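Local coordinates for protein cruciform cutting endonuclease 1, mitochondrial (Schizosaccharomyces pombe, PDB 1KCF) that resolves Holliday junctions as a homodimeric mitochondrial endonuclease, cutting four-way DNA junctions at the point of strand exchange, at residues P35-L47 against N51-S63. Residues are numbered along the deposited sequence; the frame is centred on the assembly and turned at random.
Sequences PIYPTSRVLGIDL and NFSYCFASQNEDS
The Phe-56 ring turns its edge to the opposing strand, with Arg-41 NE and Leu-43 N near the ring plane. Its CZ atom lies over one face of the Arg-41 guanidinium, offset toward the rim, 3.8 Å from Arg-41 CZ; the two planes stand 79° apart, so the ring meets the guanidinium edge-on. The bend of Arg-41 at chi3 (77°) sets the guanidinium face against the rim of the ring, while its NE and NH2 bond the backbone oxygens of Asn-110 and Phe-109. The Phe-52 ring has Leu-47 CD2 at its edge, and Ile-45 CG2 comes close to Phe-52 CE1, 3.4 Å. CG anti to the backbone N (chi1 179°) carries the end of the Phe-52 ring toward strand 42-47. Leu-43 CB meets Phe-56 CD1 at 3.9 Å, the side chains crossing at about a right angle. An alanine in place of Phe-56 would probably leave a gap beside Leu-43 and the Arg-41 guanidinium without its aromatic neighbour. Strands 42-47 and 52-59 form an antiparallel hairpin, with hydrogen-bonded pairs at Val-42/Ala-57, Gly-44/Cys-55 and Asp-46/Ser-53. At its open end, Arg-41 and Val-42 both face Ala-57, a G1 beta bulge; Arg-41 N turns to Ser-58 OG (2.9 Å, 170°), a hydroxyl also bonded to His-68. The aromatic face packs on helix 91-109, the other on helix 224-253, where Ser-53 OG bonds Ser-231 OG and Asp-227 O. Asp-46, beside Asp-230, is with it an assigned magnesium ligand; its paired backbone bonds with Ser-53 are consistent with holding that ligand's backbone in place in this RNase H-like core.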
loop_
_atom_site.group_PDB
_atom_site.type_symbol
_atom_site.label_atom_id
_atom_site.label_comp_id
_atom_site.label_asym_id
_atom_site.label_seq_id
_atom_site.Cartn_x
_atom_site.Cartn_y
_atom_site.Cartn_z
ATOM N N PRO A 35 8.602 22.724 -7.719
ATOM C CA PRO A 35 7.257 22.865 -8.285
ATOM C C PRO A 35 6.372 23.838 -7.510
ATOM O O PRO A 35 6.496 23.977 -6.291
ATOM C CB PRO A 35 6.710 21.436 -8.236
ATOM C CG PRO A 35 7.944 20.596 -8.341
ATOM C CD PRO A 35 8.898 21.312 -7.422
ATOM N N ILE A 36 5.476 24.506 -8.227
ATOM C CA ILE A 36 4.553 25.451 -7.616
ATOM C C ILE A 36 3.232 24.747 -7.339
ATOM O O ILE A 36 2.574 24.254 -8.258
ATOM C CB ILE A 36 4.292 26.656 -8.543
ATOM C CG1 ILE A 36 3.059 27.431 -8.068
ATOM C CG2 ILE A 36 4.117 26.178 -9.975
ATOM C CD1 ILE A 36 3.234 28.108 -6.730
ATOM N N TYR A 37 2.851 24.693 -6.066
ATOM C CA TYR A 37 1.609 24.045 -5.676
ATOM C C TYR A 37 0.656 25.057 -5.056
ATOM O O TYR A 37 1.078 26.108 -4.581
ATOM C CB TYR A 37 1.876 22.931 -4.657
ATOM C CG TYR A 37 2.890 21.890 -5.079
ATOM C CD1 TYR A 37 4.217 21.970 -4.654
ATOM C CD2 TYR A 37 2.517 20.802 -5.874
ATOM C CE1 TYR A 37 5.148 20.990 -5.007
ATOM C CE2 TYR A 37 3.442 19.815 -6.234
ATOM C CZ TYR A 37 4.751 19.916 -5.795
ATOM O OH TYR A 37 5.668 18.940 -6.137
ATOM N N PRO A 38 -0.652 24.752 -5.057
ATOM C CA PRO A 38 -1.653 25.653 -4.480
ATOM C C PRO A 38 -1.477 25.673 -2.963
ATOM O O PRO A 38 -0.928 24.730 -2.394
ATOM C CB PRO A 38 -2.976 24.999 -4.868
ATOM C CG PRO A 38 -2.633 24.170 -6.070
ATOM C CD PRO A 38 -1.299 23.601 -5.707
ATOM N N THR A 39 -1.931 26.736 -2.309
ATOM C CA THR A 39 -1.835 26.817 -0.856
ATOM C C THR A 39 -3.215 26.974 -0.237
ATOM O O THR A 39 -3.343 27.401 0.900
ATOM C CB THR A 39 -0.946 27.987 -0.381
ATOM O OG1 THR A 39 -1.364 29.201 -1.016
ATOM C CG2 THR A 39 0.511 27.708 -0.699
ATOM N N SER A 40 -4.248 26.640 -1.003
ATOM C CA SER A 40 -5.612 26.701 -0.507
ATOM C C SER A 40 -6.113 25.261 -0.437
ATOM O O SER A 40 -5.679 24.411 -1.213
ATOM C CB SER A 40 -6.507 27.529 -1.444
ATOM O OG SER A 40 -6.600 26.941 -2.734
ATOM N N ARG A 41 -7.014 24.993 0.500
ATOM C CA ARG A 41 -7.567 23.657 0.677
ATOM C C ARG A 41 -6.449 22.616 0.767
ATOM O O ARG A 41 -6.391 21.661 -0.005
ATOM C CB ARG A 41 -8.524 23.327 -0.473
ATOM C CG ARG A 41 -9.628 24.365 -0.672
ATOM C CD ARG A 41 -10.669 23.899 -1.686
ATOM N NE ARG A 41 -11.584 22.906 -1.122
ATOM C CZ ARG A 41 -12.548 23.188 -0.249
ATOM N NH1 ARG A 41 -12.730 24.435 0.164
ATOM N NH2 ARG A 41 -13.331 22.226 0.217
ATOM N N VAL A 42 -5.554 22.829 1.721
ATOM C CA VAL A 42 -4.431 21.939 1.950
ATOM C C VAL A 42 -4.796 20.956 3.062
ATOM O O VAL A 42 -5.081 21.358 4.192
ATOM C CB VAL A 42 -3.184 22.739 2.367
ATOM C CG1 VAL A 42 -2.011 21.800 2.596
ATOM C CG2 VAL A 42 -2.847 23.766 1.285
ATOM N N LEU A 43 -4.801 19.670 2.733
ATOM C CA LEU A 43 -5.130 18.643 3.717
ATOM C C LEU A 43 -3.882 17.914 4.215
ATOM O O LEU A 43 -3.300 17.096 3.501
ATOM C CB LEU A 43 -6.111 17.628 3.124
ATOM C CG LEU A 43 -6.520 16.494 4.071
ATOM C CD1 LEU A 43 -7.328 17.054 5.236
ATOM C CD2 LEU A 43 -7.337 15.455 3.311
ATOM N N GLY A 44 -3.471 18.229 5.439
ATOM C CA GLY A 44 -2.310 17.583 6.022
ATOM C C GLY A 44 -2.741 16.342 6.776
ATOM O O GLY A 44 -3.633 16.407 7.621
ATOM N N ILE A 45 -2.112 15.209 6.478
ATOM C CA ILE A 45 -2.463 13.955 7.130
ATOM C C ILE A 45 -1.308 13.243 7.826
ATOM O O ILE A 45 -0.234 13.051 7.254
ATOM C CB ILE A 45 -3.084 12.971 6.126
ATOM C CG1 ILE A 45 -4.399 13.537 5.593
ATOM C CG2 ILE A 45 -3.314 11.622 6.793
ATOM C CD1 ILE A 45 -5.024 12.697 4.506
ATOM N N ASP A 46 -1.549 12.864 9.074
ATOM C CA ASP A 46 -0.576 12.140 9.880
ATOM C C ASP A 46 -1.070 10.704 9.924
ATOM O O ASP A 46 -1.998 10.391 10.673
ATOM C CB ASP A 46 -0.537 12.700 11.297
ATOM C CG ASP A 46 0.760 13.393 11.606
ATOM O OD1 ASP A 46 1.824 12.799 11.337
ATOM O OD2 ASP A 46 0.712 14.528 12.121
ATOM N N LEU A 47 -0.460 9.840 9.117
ATOM C CA LEU A 47 -0.871 8.443 9.043
ATOM C C LEU A 47 -0.763 7.654 10.340
ATOM O O LEU A 47 0.300 7.581 10.966
ATOM C CB LEU A 47 -0.093 7.712 7.951
ATOM C CG LEU A 47 -0.388 8.138 6.514
ATOM C CD1 LEU A 47 0.572 7.429 5.573
ATOM C CD2 LEU A 47 -1.832 7.817 6.169
ATOM N N ASN A 51 -4.739 6.668 15.847
ATOM C CA ASN A 51 -4.513 8.092 16.059
ATOM C C ASN A 51 -4.295 8.820 14.735
ATOM O O ASN A 51 -3.325 9.567 14.558
ATOM C CB ASN A 51 -3.325 8.339 16.999
ATOM C CG ASN A 51 -2.008 7.869 16.424
ATOM O OD1 ASN A 51 -0.945 8.237 16.922
ATOM N ND2 ASN A 51 -2.065 7.047 15.384
ATOM N N PHE A 52 -5.205 8.579 13.799
ATOM C CA PHE A 52 -5.157 9.220 12.493
ATOM C C PHE A 52 -5.397 10.697 12.767
ATOM O O PHE A 52 -6.354 11.057 13.447
ATOM C CB PHE A 52 -6.271 8.666 11.599
ATOM C CG PHE A 52 -6.317 9.276 10.223
ATOM C CD1 PHE A 52 -5.482 8.813 9.213
ATOM C CD2 PHE A 52 -7.205 10.306 9.936
ATOM C CE1 PHE A 52 -5.533 9.369 7.933
ATOM C CE2 PHE A 52 -7.264 10.868 8.665
ATOM C CZ PHE A 52 -6.429 10.399 7.659
ATOM N N SER A 53 -4.525 11.555 12.262
ATOM C CA SER A 53 -4.700 12.980 12.482
ATOM C C SER A 53 -4.676 13.729 11.156
ATOM O O SER A 53 -3.978 13.333 10.229
ATOM C CB SER A 53 -3.604 13.517 13.401
ATOM O OG SER A 53 -3.821 14.888 13.688
ATOM N N TYR A 54 -5.445 14.809 11.073
ATOM C CA TYR A 54 -5.496 15.604 9.854
ATOM C C TYR A 54 -5.764 17.065 10.184
ATOM O O TYR A 54 -6.366 17.385 11.211
ATOM C CB TYR A 54 -6.594 15.071 8.924
ATOM C CG TYR A 54 -8.000 15.309 9.428
ATOM C CD1 TYR A 54 -8.634 16.536 9.229
ATOM C CD2 TYR A 54 -8.693 14.315 10.124
ATOM C CE1 TYR A 54 -9.918 16.774 9.708
ATOM C CE2 TYR A 54 -9.979 14.541 10.609
ATOM C CZ TYR A 54 -10.587 15.774 10.396
ATOM O OH TYR A 54 -11.861 16.015 10.868
ATOM N N CYS A 55 -5.294 17.948 9.311
ATOM C CA CYS A 55 -5.495 19.383 9.466
ATOM C C CYS A 55 -5.783 19.915 8.066
ATOM O O CYS A 55 -4.964 19.767 7.156
ATOM C CB CYS A 55 -4.238 20.049 10.042
ATOM S SG CYS A 55 -4.443 21.807 10.518
ATOM N N PHE A 56 -6.956 20.508 7.888
ATOM C CA PHE A 56 -7.352 21.050 6.592
ATOM C C PHE A 56 -7.278 22.568 6.721
ATOM O O PHE A 56 -7.982 23.161 7.537
ATOM C CB PHE A 56 -8.775 20.582 6.257
ATOM C CG PHE A 56 -9.244 20.961 4.876
ATOM C CD1 PHE A 56 -8.460 20.699 3.759
ATOM C CD2 PHE A 56 -10.490 21.558 4.692
ATOM C CE1 PHE A 56 -8.903 21.024 2.479
ATOM C CE2 PHE A 56 -10.944 21.886 3.414
ATOM C CZ PHE A 56 -10.145 21.617 2.305
ATOM N N ALA A 57 -6.414 23.191 5.924
ATOM C CA ALA A 57 -6.231 24.634 5.999
ATOM C C ALA A 57 -5.975 25.322 4.661
ATOM O O ALA A 57 -5.789 24.669 3.637
ATOM C CB ALA A 57 -5.088 24.937 6.947
ATOM N N SER A 58 -5.967 26.652 4.695
ATOM C CA SER A 58 -5.723 27.477 3.512
ATOM C C SER A 58 -4.838 28.659 3.896
ATOM O O SER A 58 -4.869 29.120 5.039
ATOM C CB SER A 58 -7.044 28.001 2.939
ATOM O OG SER A 58 -7.892 26.939 2.534
ATOM N N GLN A 59 -4.044 29.147 2.948
ATOM C CA GLN A 59 -3.168 30.276 3.223
ATOM C C GLN A 59 -3.905 31.574 2.942
ATOM O O GLN A 59 -4.478 31.760 1.868
ATOM C CB GLN A 59 -1.901 30.206 2.373
ATOM C CG GLN A 59 -0.837 31.196 2.806
ATOM C CD GLN A 59 0.485 30.524 3.115
ATOM O OE1 GLN A 59 1.152 29.999 2.222
ATOM N NE2 GLN A 59 0.870 30.532 4.388
ATOM N N ASN A 60 -3.878 32.464 3.928
ATOM C CA ASN A 60 -4.547 33.757 3.862
ATOM C C ASN A 60 -3.797 34.768 2.993
ATOM O O ASN A 60 -2.623 34.580 2.670
ATOM C CB ASN A 60 -4.696 34.304 5.285
ATOM C CG ASN A 60 -5.684 35.434 5.375
ATOM O OD1 ASN A 60 -6.816 35.322 4.908
ATOM N ND2 ASN A 60 -5.268 36.529 5.996
ATOM N N GLU A 61 -4.490 35.838 2.611
ATOM C CA GLU A 61 -3.889 36.888 1.797
ATOM C C GLU A 61 -2.772 37.535 2.609
ATOM O O GLU A 61 -1.801 38.054 2.055
ATOM C CB GLU A 61 -4.941 37.926 1.424
ATOM N N ASP A 62 -2.925 37.492 3.927
ATOM C CA ASP A 62 -1.943 38.058 4.844
ATOM C C ASP A 62 -0.867 37.011 5.112
ATOM O O ASP A 62 -0.091 37.131 6.062
ATOM C CB ASP A 62 -2.619 38.443 6.162
ATOM C CG ASP A 62 -3.848 39.310 5.957
ATOM O OD1 ASP A 62 -4.566 39.566 6.947
ATOM O OD2 ASP A 62 -4.096 39.736 4.810
ATOM N N SER A 63 -0.836 35.981 4.270
ATOM C CA SER A 63 0.129 34.895 4.399
ATOM C C SER A 63 -0.081 34.138 5.709
ATOM O O SER A 63 0.817 33.444 6.194
ATOM C CB SER A 63 1.556 35.443 4.324
#